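Local coordinates for protein neural cell adhesion molecule 1 (Homo sapiens, PDB 2HAZ) that acts in neural cell adhesion, its first fibronectin type III repeat bearing an alpha-helix critical for polysialylation of its N-glycans, at residues A42-V47 and V51-W56; V24-P29 and K60-E65; K55-K60 and G66-V71. All blocks are in the same frame, centred on the assembly; numbering follows the deposited sequence.

Contact 1: A42-V47 and V51-W56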
loop_
_atom_site.group_PDB
_atom_site.type_symbol
_atom_site.label_atom_id
_atom_site.label_comp_id
_atom_site.label_asym_id
_atom_site.label_seq_id
_atom_site.Cartn_x
_atom_site.Cartn_y
_atom_site.Cartn_z
ATOM N N ALA A 42 2.567 -2.977 1.033
ATOM C CA ALA A 42 1.113 -3.023 1.121
ATOM C C ALA A 42 0.694 -4.087 2.117
ATOM O O ALA A 42 1.201 -5.202 2.080
ATOM C CB ALA A 42 0.487 -3.329 -0.237
ATOM N N GLU A 43 -0.223 -3.719 3.001
ATOM C CA GLU A 43 -0.898 -4.642 3.906
ATOM C C GLU A 43 -2.402 -4.610 3.630
ATOM O O GLU A 43 -2.996 -3.522 3.507
ATOM C CB GLU A 43 -0.627 -4.246 5.359
ATOM C CG GLU A 43 0.852 -4.120 5.697
ATOM C CD GLU A 43 1.078 -3.715 7.135
ATOM O OE1 GLU A 43 1.125 -2.492 7.413
ATOM O OE2 GLU A 43 1.202 -4.628 7.989
ATOM N N TRP A 44 -3.026 -5.786 3.536
ATOM C CA TRP A 44 -4.484 -5.840 3.312
ATOM C C TRP A 44 -5.118 -6.915 4.172
ATOM O O TRP A 44 -4.456 -7.887 4.552
ATOM C CB TRP A 44 -4.840 -6.039 1.825
ATOM C CG TRP A 44 -4.335 -7.327 1.216
ATOM C CD1 TRP A 44 -5.006 -8.517 1.118
ATOM C CD2 TRP A 44 -3.036 -7.553 0.655
ATOM N NE1 TRP A 44 -4.214 -9.455 0.486
ATOM C CE2 TRP A 44 -3.005 -8.884 0.185
ATOM C CE3 TRP A 44 -1.914 -6.738 0.449
ATOM C CZ2 TRP A 44 -1.865 -9.443 -0.424
ATOM C CZ3 TRP A 44 -0.783 -7.288 -0.173
ATOM C CH2 TRP A 44 -0.778 -8.625 -0.609
ATOM N N ARG A 45 -6.397 -6.736 4.476
ATOM C CA ARG A 45 -7.154 -7.782 5.162
ATOM C C ARG A 45 -8.641 -7.679 4.848
ATOM O O ARG A 45 -9.178 -6.572 4.662
ATOM C CB ARG A 45 -6.922 -7.728 6.671
ATOM C CG ARG A 45 -7.272 -6.434 7.314
ATOM C CD ARG A 45 -7.593 -6.551 8.813
ATOM N NE ARG A 45 -8.176 -5.271 9.219
ATOM C CZ ARG A 45 -9.469 -5.060 9.477
ATOM N NH1 ARG A 45 -10.350 -6.061 9.441
ATOM N NH2 ARG A 45 -9.878 -3.833 9.800
ATOM N N ALA A 46 -9.295 -8.838 4.770
ATOM C CA ALA A 46 -10.733 -8.891 4.588
ATOM C C ALA A 46 -11.385 -8.303 5.844
ATOM O O ALA A 46 -11.070 -8.701 6.967
ATOM C CB ALA A 46 -11.185 -10.319 4.350
ATOM N N VAL A 47 -12.275 -7.327 5.648
ATOM C CA VAL A 47 -12.975 -6.686 6.764
ATOM C C VAL A 47 -13.697 -7.766 7.606
ATOM O O VAL A 47 -14.355 -8.654 7.057
ATOM C CB VAL A 47 -13.956 -5.614 6.226
ATOM C CG1 VAL A 47 -14.846 -5.075 7.326
ATOM C CG2 VAL A 47 -13.190 -4.464 5.530
ATOM N N VAL A 51 -6.199 -11.275 10.554
ATOM C CA VAL A 51 -4.903 -11.502 9.898
ATOM C C VAL A 51 -4.612 -10.546 8.720
ATOM O O VAL A 51 -5.420 -10.420 7.802
ATOM C CB VAL A 51 -4.783 -12.958 9.424
ATOM C CG1 VAL A 51 -3.487 -13.184 8.688
ATOM C CG2 VAL A 51 -4.959 -13.922 10.613
ATOM N N TRP A 52 -3.462 -9.879 8.761
ATOM C CA TRP A 52 -3.046 -8.980 7.678
ATOM C C TRP A 52 -2.181 -9.730 6.661
ATOM O O TRP A 52 -1.337 -10.556 7.039
ATOM C CB TRP A 52 -2.236 -7.784 8.220
ATOM C CG TRP A 52 -3.038 -6.666 8.858
ATOM C CD1 TRP A 52 -3.294 -6.494 10.198
ATOM C CD2 TRP A 52 -3.651 -5.568 8.189
ATOM N NE1 TRP A 52 -4.042 -5.357 10.394
ATOM C CE2 TRP A 52 -4.272 -4.764 9.178
ATOM C CE3 TRP A 52 -3.747 -5.181 6.844
ATOM C CZ2 TRP A 52 -4.984 -3.605 8.863
ATOM C CZ3 TRP A 52 -4.445 -4.010 6.526
ATOM C CH2 TRP A 52 -5.056 -3.237 7.537
ATOM N N HIS A 53 -2.366 -9.422 5.377
ATOM C CA HIS A 53 -1.509 -9.977 4.351
ATOM C C HIS A 53 -0.632 -8.850 3.855
ATOM O O HIS A 53 -1.099 -7.696 3.705
ATOM C CB HIS A 53 -2.365 -10.491 3.198
ATOM C CG HIS A 53 -3.505 -11.339 3.650
ATOM N ND1 HIS A 53 -3.343 -12.651 4.031
ATOM C CD2 HIS A 53 -4.812 -11.051 3.844
ATOM C CE1 HIS A 53 -4.506 -13.147 4.414
ATOM N NE2 HIS A 53 -5.418 -12.198 4.295
ATOM N N SER A 54 0.598 -9.176 3.504
ATOM C CA SER A 54 1.520 -8.121 3.126
ATOM C C SER A 54 2.482 -8.548 2.040
ATOM O O SER A 54 2.807 -9.741 1.896
ATOM C CB SER A 54 2.255 -7.557 4.358
ATOM O OG SER A 54 3.304 -8.405 4.812
ATOM N N LYS A 55 2.906 -7.553 1.274
ATOM C CA LYS A 55 3.835 -7.728 0.169
ATOM C C LYS A 55 4.690 -6.468 -0.059
ATOM O O LYS A 55 4.215 -5.351 0.075
ATOM C CB LYS A 55 3.086 -8.070 -1.119
ATOM C CG LYS A 55 4.008 -8.425 -2.262
ATOM C CD LYS A 55 3.285 -8.871 -3.524
ATOM C CE LYS A 55 4.277 -9.610 -4.426
ATOM N NZ LYS A 55 3.736 -9.603 -5.841
ATOM N N TRP A 56 5.952 -6.688 -0.419
ATOM C CA TRP A 56 6.886 -5.612 -0.767
ATOM C C TRP A 56 6.846 -5.277 -2.252
ATOM O O TRP A 56 6.631 -6.155 -3.094
ATOM C CB TRP A 56 8.323 -6.026 -0.384
ATOM C CG TRP A 56 8.535 -6.190 1.093
ATOM C CD1 TRP A 56 8.629 -7.359 1.772
ATOM C CD2 TRP A 56 8.682 -5.145 2.055
ATOM N NE1 TRP A 56 8.835 -7.118 3.119
ATOM C CE2 TRP A 56 8.863 -5.765 3.321
ATOM C CE3 TRP A 56 8.675 -3.741 1.978
ATOM C CZ2 TRP A 56 9.053 -5.027 4.501
ATOM C CZ3 TRP A 56 8.872 -2.999 3.166
ATOM C CH2 TRP A 56 9.048 -3.654 4.403
HETATM O O HOH W 1 -7.674 -10.932 6.361
#

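Contact 2: V24-P29 and K60-E65. With NA (sodium ion), chain B.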
loop_
_atom_site.group_PDB
_atom_site.type_symbol
_atom_site.label_atom_id
_atom_site.label_comp_id
_atom_site.label_asym_id
_atom_site.label_seq_id
_atom_site.Cartn_x
_atom_site.Cartn_y
_atom_site.Cartn_z
ATOM N N VAL A 24 -3.899 -0.475 -6.571
ATOM C CA VAL A 24 -3.971 0.526 -5.509
ATOM C C VAL A 24 -3.281 1.784 -6.033
ATOM O O VAL A 24 -2.069 1.789 -6.249
ATOM C CB VAL A 24 -3.347 0.014 -4.164
ATOM C CG1 VAL A 24 -3.411 1.077 -3.082
ATOM C CG2 VAL A 24 -4.042 -1.283 -3.665
ATOM N N GLN A 25 -4.061 2.841 -6.268
ATOM C CA GLN A 25 -3.496 4.121 -6.693
ATOM C C GLN A 25 -3.105 4.951 -5.500
ATOM O O GLN A 25 -3.937 5.215 -4.621
ATOM C CB GLN A 25 -4.515 4.927 -7.482
ATOM C CG GLN A 25 -4.681 4.503 -8.902
ATOM C CD GLN A 25 -5.492 5.515 -9.669
ATOM O OE1 GLN A 25 -5.354 6.738 -9.467
ATOM N NE2 GLN A 25 -6.345 5.023 -10.566
ATOM N N PHE A 26 -1.864 5.427 -5.498
ATOM C CA PHE A 26 -1.316 6.098 -4.326
ATOM C C PHE A 26 -0.399 7.280 -4.680
ATOM O O PHE A 26 0.136 7.348 -5.798
ATOM C CB PHE A 26 -0.550 5.091 -3.452
ATOM C CG PHE A 26 0.838 4.768 -3.963
ATOM C CD1 PHE A 26 1.966 5.412 -3.438
ATOM C CD2 PHE A 26 1.020 3.836 -4.967
ATOM C CE1 PHE A 26 3.238 5.114 -3.916
ATOM C CE2 PHE A 26 2.287 3.532 -5.433
ATOM C CZ PHE A 26 3.393 4.180 -4.916
ATOM N N ASP A 27 -0.224 8.174 -3.698
ATOM C CA ASP A 27 0.744 9.286 -3.749
ATOM C C ASP A 27 1.948 8.955 -2.903
ATOM O O ASP A 27 1.799 8.429 -1.801
ATOM C CB ASP A 27 0.178 10.547 -3.105
ATOM C CG ASP A 27 -1.051 11.029 -3.758
ATOM O OD1 ASP A 27 -1.141 10.929 -5.001
ATOM O OD2 ASP A 27 -1.941 11.522 -3.024
ATOM N N GLU A 28 3.128 9.307 -3.400
ATOM C CA GLU A 28 4.359 9.254 -2.607
ATOM C C GLU A 28 4.229 10.071 -1.313
ATOM O O GLU A 28 3.452 11.032 -1.268
ATOM C CB GLU A 28 5.534 9.787 -3.427
ATOM C CG GLU A 28 5.902 8.944 -4.635
ATOM C CD GLU A 28 5.066 9.277 -5.873
ATOM O OE1 GLU A 28 4.126 10.099 -5.779
ATOM O OE2 GLU A 28 5.357 8.722 -6.955
ATOM N N PRO A 29 4.985 9.686 -0.258
ATOM C CA PRO A 29 5.075 10.477 0.976
ATOM C C PRO A 29 5.450 11.945 0.705
ATOM O O PRO A 29 6.206 12.218 -0.226
ATOM C CB PRO A 29 6.220 9.786 1.739
ATOM C CG PRO A 29 6.146 8.364 1.305
ATOM C CD PRO A 29 5.782 8.441 -0.163
ATOM N N LYS A 60 10.744 2.315 -7.367
ATOM C CA LYS A 60 10.845 2.931 -8.688
ATOM C C LYS A 60 9.625 2.668 -9.569
ATOM O O LYS A 60 9.020 3.604 -10.065
ATOM C CB LYS A 60 12.116 2.531 -9.416
ATOM C CG LYS A 60 12.386 3.466 -10.584
ATOM C CD LYS A 60 13.355 2.850 -11.539
ATOM C CE LYS A 60 13.698 3.802 -12.657
ATOM N NZ LYS A 60 14.802 3.233 -13.458
ATOM N N GLU A 61 9.252 1.405 -9.738
ATOM C CA GLU A 61 8.109 1.074 -10.593
ATOM C C GLU A 61 6.788 1.556 -10.008
ATOM O O GLU A 61 5.885 1.953 -10.747
ATOM C CB GLU A 61 8.042 -0.425 -10.882
ATOM C CG GLU A 61 9.070 -0.886 -11.882
ATOM C CD GLU A 61 10.395 -1.192 -11.237
ATOM O OE1 GLU A 61 10.543 -0.972 -10.010
ATOM O OE2 GLU A 61 11.309 -1.670 -11.939
ATOM N N ALA A 62 6.672 1.522 -8.681
ATOM C CA ALA A 62 5.429 1.917 -8.038
ATOM C C ALA A 62 5.192 3.411 -8.237
ATOM O O ALA A 62 4.086 3.843 -8.585
ATOM C CB ALA A 62 5.454 1.556 -6.551
ATOM N N SER A 63 6.238 4.210 -8.041
ATOM C CA SER A 63 6.071 5.648 -8.105
ATOM C C SER A 63 5.905 6.111 -9.559
ATOM O O SER A 63 5.234 7.105 -9.814
ATOM C CB SER A 63 7.219 6.368 -7.400
ATOM O OG SER A 63 8.399 6.275 -8.169
ATOM N N MET A 64 6.473 5.359 -10.494
ATOM C CA MET A 64 6.357 5.660 -11.928
ATOM C C MET A 64 4.981 5.283 -12.501
ATOM O O MET A 64 4.377 6.063 -13.248
ATOM C CB MET A 64 7.465 4.970 -12.710
ATOM N N GLU A 65 4.493 4.093 -12.139
ATOM C CA GLU A 65 3.159 3.632 -12.548
ATOM C C GLU A 65 2.061 4.330 -11.736
ATOM O O GLU A 65 0.945 4.545 -12.227
ATOM C CB GLU A 65 3.057 2.104 -12.419
ATOM C CG GLU A 65 2.162 1.406 -13.459
ATOM C CD GLU A 65 2.738 1.360 -14.888
ATOM O OE1 GLU A 65 3.962 1.156 -15.088
ATOM O OE2 GLU A 65 1.939 1.511 -15.830
HETATM NA NA NA B . -3.206 11.991 -4.990
#

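Contact 3: K55-K60 and G66-V71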
loop_
_atom_site.group_PDB
_atom_site.type_symbol
_atom_site.label_atom_id
_atom_site.label_comp_id
_atom_site.label_asym_id
_atom_site.label_seq_id
_atom_site.Cartn_x
_atom_site.Cartn_y
_atom_site.Cartn_z
ATOM N N LYS A 55 2.906 -7.553 1.274
ATOM C CA LYS A 55 3.835 -7.728 0.169
ATOM C C LYS A 55 4.690 -6.468 -0.059
ATOM O O LYS A 55 4.215 -5.351 0.075
ATOM C CB LYS A 55 3.086 -8.070 -1.119
ATOM C CG LYS A 55 4.008 -8.425 -2.262
ATOM C CD LYS A 55 3.285 -8.871 -3.524
ATOM C CE LYS A 55 4.277 -9.610 -4.426
ATOM N NZ LYS A 55 3.736 -9.603 -5.841
ATOM N N TRP A 56 5.952 -6.688 -0.419
ATOM C CA TRP A 56 6.886 -5.612 -0.767
ATOM C C TRP A 56 6.846 -5.277 -2.252
ATOM O O TRP A 56 6.631 -6.155 -3.094
ATOM C CB TRP A 56 8.323 -6.026 -0.384
ATOM C CG TRP A 56 8.535 -6.190 1.093
ATOM C CD1 TRP A 56 8.629 -7.359 1.772
ATOM C CD2 TRP A 56 8.682 -5.145 2.055
ATOM N NE1 TRP A 56 8.835 -7.118 3.119
ATOM C CE2 TRP A 56 8.863 -5.765 3.321
ATOM C CE3 TRP A 56 8.675 -3.741 1.978
ATOM C CZ2 TRP A 56 9.053 -5.027 4.501
ATOM C CZ3 TRP A 56 8.872 -2.999 3.166
ATOM C CH2 TRP A 56 9.048 -3.654 4.403
ATOM N N TYR A 57 7.064 -3.994 -2.556
ATOM C CA TYR A 57 7.096 -3.466 -3.930
ATOM C C TYR A 57 8.254 -2.500 -4.084
ATOM O O TYR A 57 8.507 -1.669 -3.210
ATOM C CB TYR A 57 5.794 -2.733 -4.267
ATOM C CG TYR A 57 4.575 -3.590 -4.118
ATOM C CD1 TYR A 57 4.055 -4.287 -5.208
ATOM C CD2 TYR A 57 3.934 -3.712 -2.874
ATOM C CE1 TYR A 57 2.927 -5.089 -5.069
ATOM C CE2 TYR A 57 2.817 -4.519 -2.724
ATOM C CZ TYR A 57 2.320 -5.205 -3.821
ATOM O OH TYR A 57 1.212 -6.007 -3.699
ATOM N N ASP A 58 8.949 -2.614 -5.212
ATOM C CA ASP A 58 10.023 -1.676 -5.568
ATOM C C ASP A 58 9.494 -0.258 -5.691
ATOM O O ASP A 58 8.452 -0.034 -6.316
ATOM C CB ASP A 58 10.645 -2.058 -6.898
ATOM C CG ASP A 58 11.144 -3.471 -6.926
ATOM O OD1 ASP A 58 11.795 -3.922 -5.947
ATOM O OD2 ASP A 58 10.894 -4.138 -7.961
ATOM N N ALA A 59 10.233 0.693 -5.126
ATOM C CA ALA A 59 9.823 2.089 -5.120
ATOM C C ALA A 59 9.781 2.691 -6.529
ATOM O O ALA A 59 8.882 3.476 -6.848
ATOM C CB ALA A 59 10.725 2.913 -4.201
ATOM N N LYS A 60 10.744 2.315 -7.367
ATOM C CA LYS A 60 10.845 2.931 -8.688
ATOM C C LYS A 60 9.625 2.668 -9.569
ATOM O O LYS A 60 9.020 3.604 -10.065
ATOM C CB LYS A 60 12.116 2.531 -9.416
ATOM C CG LYS A 60 12.386 3.466 -10.584
ATOM C CD LYS A 60 13.355 2.850 -11.539
ATOM C CE LYS A 60 13.698 3.802 -12.657
ATOM N NZ LYS A 60 14.802 3.233 -13.458
ATOM N N GLY A 66 2.385 4.703 -10.502
ATOM C CA GLY A 66 1.405 5.289 -9.588
ATOM C C GLY A 66 0.571 4.248 -8.848
ATOM O O GLY A 66 -0.324 4.603 -8.082
ATOM N N ILE A 67 0.890 2.969 -9.057
ATOM C CA ILE A 67 0.145 1.837 -8.466
ATOM C C ILE A 67 1.018 0.746 -7.836
ATOM O O ILE A 67 2.205 0.586 -8.161
ATOM C CB ILE A 67 -0.779 1.114 -9.512
ATOM C CG1 ILE A 67 0.058 0.473 -10.624
ATOM C CG2 ILE A 67 -1.899 2.064 -10.016
ATOM C CD1 ILE A 67 -0.727 -0.289 -11.690
ATOM N N VAL A 68 0.394 -0.005 -6.934
ATOM C CA VAL A 68 0.832 -1.345 -6.600
ATOM C C VAL A 68 -0.362 -2.303 -6.769
ATOM O O VAL A 68 -1.530 -1.924 -6.532
ATOM C CB VAL A 68 1.469 -1.439 -5.182
ATOM C CG1 VAL A 68 2.736 -0.598 -5.108
ATOM C CG2 VAL A 68 0.475 -1.046 -4.079
ATOM N N THR A 69 -0.064 -3.528 -7.190
ATOM C CA THR A 69 -1.088 -4.532 -7.446
ATOM C C THR A 69 -1.092 -5.568 -6.357
ATOM O O THR A 69 -0.105 -6.281 -6.158
ATOM C CB THR A 69 -0.881 -5.285 -8.780
ATOM O OG1 THR A 69 -0.763 -4.353 -9.854
ATOM C CG2 THR A 69 -2.072 -6.214 -9.047
ATOM N N ILE A 70 -2.222 -5.674 -5.679
ATOM C CA ILE A 70 -2.386 -6.704 -4.683
ATOM C C ILE A 70 -3.069 -7.911 -5.323
ATOM O O ILE A 70 -3.889 -7.783 -6.263
ATOM C CB ILE A 70 -3.093 -6.182 -3.395
ATOM C CG1 ILE A 70 -4.492 -5.647 -3.697
ATOM C CG2 ILE A 70 -2.231 -5.089 -2.697
ATOM C CD1 ILE A 70 -5.173 -4.947 -2.506
ATOM N N VAL A 71 -2.700 -9.084 -4.827
ATOM C CA VAL A 71 -3.066 -10.368 -5.432
ATOM C C VAL A 71 -3.649 -11.341 -4.412
ATOM O O VAL A 71 -3.695 -11.058 -3.213
ATOM C CB VAL A 71 -1.827 -11.067 -6.089
ATOM C CG1 VAL A 71 -1.280 -10.260 -7.254
ATOM C CG2 VAL A 71 -0.746 -11.324 -5.043
HETATM O O HOH W 2 1.695 -8.015 -7.211
#

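Contact 1: A42-V47 and V51-W56
Arg45 lies across the indole of Trp52 where the antiparallel hairpin of strands 39-46 and 53-58 nears its turn. Arg45 CB starts 3.3 Å from Val51 O. With CG set between the backbone N and the carbonyl carbon (chi1 58°), the chain is turned over the indole. Arg45 CG sits 3.6 Å from the centroid of the Trp52 six-membered ring and only 4° off its normal, a CH-pi contact. CD follows above CE2. Arg45 NE comes 3.6 Å from Trp52 CZ2. The guanidinium stands at 82° to the ring, so its edge and not its face meets the indole. At the tip, NH1 makes a weak hydrogen bond to Glu49 O. The edge of the Trp52 indole meets backbone, with Trp52 CE3 3.4 Å from Trp44 N.

On the face of the sheet shared by Trp44 and His53, His53 CB packs over the Trp44 five-membered ring, 3.6 Å from its centroid. Lys55 CB touches the rim of this indole at CH2. Beneath, Trp44 and His53 form a hydrogen-bonded pair, N to O at 2.7 Å both ways. Ala42 and Lys55 form another, and Glu43 and Ser54 between them a non-hydrogen-bonded one. A water links Ala46 N to Val51 O as the strands separate.

This is the C-C' hairpin of the fibronectin type III fold. Strand 78-87 flanks strand 39-46 on its other side, and its Arg82 forms a salt bridge with Glu43 and a cation-pi contact with Trp52. Trp44 and Ala42 reach Ile70 of strand 67-70, in the opposing sheet.

Contact 2: V24-P29 and K60-E65
Phe26 of strand 22-27 points the end of its ring at Ala62 of helix 59-65, joining a strand of the fibronectin type III sandwich to the helix that links strands 53-58 and 67-70. This helix is critical for polysialylation of the protein's N-glycans. CG of Phe26 lies between the backbone N and the carbonyl carbon (chi1 79°), and this swings the ring to the helix. Phe26 CZ lies 3.7 Å from Ala62 CB, and Phe26 CE2 lies 3.6 Å from Ala62 O. Tyr40 meets the Phe26 ring in an edge-to-face pair. Without this ring, as with an alanine here, a gap would probably open beside Ala62 CB and Tyr40 would probably lose its aromatic mate.

Glu28 bends at chi2 (85°) and brings its carboxylate alongside Ser63. Glu28 OE2 lies 3.0 Å from Ser63 CB. Glu28 OE2 also lies 3.3 Å from Ser63 O; both are acceptors, so no hydrogen bond forms. The Ser63 hydroxyl instead bonds to Ala59 O, one turn back in the helix.

Next to Phe26 in the strand, Asp27 OD1 and Asp27 OD2 chelate a sodium ion, at 2.3 and 2.4 Å, and Asp13 also binds it.

Contact 3: K55-K60 and G66-V71
Tyr57 and Val68 carry the apolar part of this contact. Val68 CB stands above the middle of the Tyr57 ring, 3.8 Å from its centroid and 7° off the normal, a CH-pi contact over the face. Val68 CG1 leans to the inner end of the ring, 3.6 Å from Tyr57 CG. At the outer end, Ile70 CG2 touches Tyr57 OH.

The polar part converges on Thr69 O. Tyr57 OH donates to this carbonyl O of Thr69 at 2.8 Å, from 53° above the carbonyl plane. CG of Tyr57 is anti to its carbonyl carbon (chi1 -58°), which lays the ring along Val68 and carries the hydroxyl on to Thr69. A water also donates to Thr69 O, at 2.7 Å, and accepts from Lys55 NZ at 2.9 Å. Two hydrogen bonds thus grip the one oxygen, and the phenol is held by its face and its tip.

Strands 55-58 and 67-70 belong to different sheets, and their axes come no closer than 8.6 Å. Side chains and water bridge them. Each strand is at the edge of its sheet, next to strand 39-46 and strand 22-27 respectively. Helix 59-65 links the two, and Gly66, with positive phi, leads out of it.

How the contacts relate
Contact 1 lies within one sheet, and paired backbone bonds hold it. Contact 3 spans the two sheets through a phenol, a valine, a carbonyl and a bridging water. Contact 2 sets a helix against a strand with apolar touch and no such bonds. Each has a buried part: Trp44 and Ala42, Phe26 and Ala62, Val68 and Ile70. Contact 1 also has exposed Ser54 and Lys55, and contact 2 exposed Glu28; the directly touching residues of contact 3 are buried or partly exposed. Contacts 1 and 3 share strand 53-58, where Ala42 packs on Tyr57. Contacts 2 and 3 share helix 59-65, and probable hydrogen bonds join strands 22-27 and 67-70. Contacts 1 and 2 lie on opposite sides of the domain centre.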